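Local coordinates for peptide chain release factor 2 (Thermus thermophilus, PDB 2IHR), which directs termination of translation at UGA and UAA stop codons, its GGQ motif serving peptide hydrolysis in the peptidyl-transferase centre of the ribosome, at residues E209-V214 and L283-R288. Numbering follows the deposited sequence.
Sequences EVIPEV and LYELER
V214 and Y284 make one of the two touching pairs between segments 209-214 and 283-288: methyl CG1 of V214 stands 3.6 Å from ring atom CE2 of Y284 and 3.8 Å from CD2 of Y284, so a single methyl meets one side of the phenol, obliquely to its plane. In the other pair, I211 lays its branch methyl CG2 3.7 Å from CG of E285, touching the aliphatic part of the glutamate. CG of E285 is reached because it lies anti to the backbone N (chi1 166°); the chain then bends at chi2 (59°), and the carboxylate carbon CD of E285 stays 3.9 Å from CG2 of I211. No hydrogen bond crosses between the segments, and the 231 Å² they bury marks a small interface whose closest approaches are between carbon atoms. Beyond the two segments, I211 is paired through backbone hydrogen bonding with I117 of strand 115-122, while V214 also rests on H111 and E219, and Y284 on V218. This is plain strand-to-helix packing: strand 201-213, from the large mixed sheet, and V214 pack on one flank of helix 268-294, which belongs to the RF-1 region of this class I release factor.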
# COMPACT_ATOMS: atom_id res chain seq x y z
N GLU A 209 -1.31 9.13 3.65
CA GLU A 209 -0.03 8.80 3.02
C GLU A 209 0.39 7.39 3.36
O GLU A 209 0.13 6.89 4.48
CB GLU A 209 1.10 9.74 3.44
CG GLU A 209 1.73 10.49 2.24
CD GLU A 209 2.13 9.61 1.03
OE1 GLU A 209 2.28 10.16 -0.08
OE2 GLU A 209 2.29 8.38 1.17
N VAL A 210 1.06 6.78 2.38
CA VAL A 210 1.58 5.43 2.45
C VAL A 210 2.92 5.37 1.71
O VAL A 210 3.00 5.74 0.53
CB VAL A 210 0.61 4.42 1.75
CG1 VAL A 210 0.89 2.96 2.22
CG2 VAL A 210 -0.81 4.80 2.04
N ILE A 211 3.96 4.90 2.40
CA ILE A 211 5.31 4.71 1.84
C ILE A 211 5.75 3.31 2.34
O ILE A 211 5.22 2.81 3.33
CB ILE A 211 6.27 5.75 2.37
CG1 ILE A 211 6.50 5.48 3.86
CG2 ILE A 211 5.74 7.17 2.05
CD1 ILE A 211 7.32 6.49 4.55
N PRO A 212 6.71 2.67 1.69
CA PRO A 212 7.02 1.34 2.27
C PRO A 212 8.15 1.25 3.30
O PRO A 212 9.15 1.98 3.18
CB PRO A 212 7.36 0.50 1.05
CG PRO A 212 8.07 1.48 0.16
CD PRO A 212 7.27 2.81 0.33
N GLU A 213 7.97 0.36 4.29
CA GLU A 213 9.01 0.08 5.30
C GLU A 213 9.95 -0.94 4.64
O GLU A 213 9.70 -2.16 4.64
CB GLU A 213 8.47 -0.53 6.59
CG GLU A 213 9.44 -1.59 7.15
CD GLU A 213 9.11 -2.04 8.56
OE1 GLU A 213 8.50 -3.13 8.74
OE2 GLU A 213 9.48 -1.28 9.49
N VAL A 214 11.03 -0.41 4.09
CA VAL A 214 12.06 -1.16 3.39
C VAL A 214 13.01 -1.98 4.28
O VAL A 214 12.80 -2.13 5.50
CB VAL A 214 12.88 -0.19 2.58
CG1 VAL A 214 11.98 0.57 1.59
CG2 VAL A 214 13.51 0.79 3.51
N LEU A 283 13.14 9.10 4.85
CA LEU A 283 14.27 9.74 4.20
C LEU A 283 14.45 9.03 2.88
O LEU A 283 14.68 9.64 1.84
CB LEU A 283 15.51 9.58 5.07
CG LEU A 283 15.48 10.37 6.39
CD1 LEU A 283 16.55 9.87 7.36
CD2 LEU A 283 15.67 11.84 6.05
N TYR A 284 14.33 7.71 2.92
CA TYR A 284 14.44 6.87 1.74
C TYR A 284 13.41 7.30 0.68
O TYR A 284 13.64 7.21 -0.53
CB TYR A 284 14.15 5.43 2.12
CG TYR A 284 14.25 4.49 0.95
CD1 TYR A 284 15.49 4.11 0.44
CD2 TYR A 284 13.12 3.98 0.36
CE1 TYR A 284 15.59 3.23 -0.64
CE2 TYR A 284 13.21 3.09 -0.73
CZ TYR A 284 14.45 2.73 -1.22
OH TYR A 284 14.53 1.82 -2.22
N GLU A 285 12.26 7.73 1.18
CA GLU A 285 11.16 8.18 0.37
C GLU A 285 11.51 9.58 -0.09
O GLU A 285 11.32 9.90 -1.25
CB GLU A 285 9.87 8.17 1.22
CG GLU A 285 8.66 8.92 0.64
CD GLU A 285 8.21 8.41 -0.72
OE1 GLU A 285 8.69 7.33 -1.15
OE2 GLU A 285 7.36 9.11 -1.35
N LEU A 286 12.04 10.41 0.82
CA LEU A 286 12.44 11.76 0.44
C LEU A 286 13.44 11.69 -0.74
O LEU A 286 13.42 12.54 -1.65
CB LEU A 286 13.06 12.50 1.61
CG LEU A 286 12.74 14.01 1.60
CD1 LEU A 286 13.14 14.64 2.92
CD2 LEU A 286 13.45 14.72 0.44
N GLU A 287 14.29 10.66 -0.74
CA GLU A 287 15.25 10.47 -1.84
C GLU A 287 14.56 10.15 -3.15
O GLU A 287 14.65 10.91 -4.10
CB GLU A 287 16.25 9.36 -1.52
CG GLU A 287 17.53 9.86 -0.87
CD GLU A 287 18.20 11.00 -1.65
OE1 GLU A 287 17.65 12.13 -1.65
OE2 GLU A 287 19.26 10.76 -2.27
N ARG A 288 13.88 9.00 -3.22
CA ARG A 288 13.17 8.62 -4.44
C ARG A 288 12.35 9.79 -5.00
O ARG A 288 12.41 10.09 -6.19
CB ARG A 288 12.22 7.45 -4.16
CG ARG A 288 11.39 7.07 -5.36
CD ARG A 288 10.30 6.10 -4.99
NE ARG A 288 9.24 6.75 -4.22
CZ ARG A 288 8.27 6.09 -3.60
NH1 ARG A 288 8.22 4.76 -3.65
NH2 ARG A 288 7.33 6.76 -2.94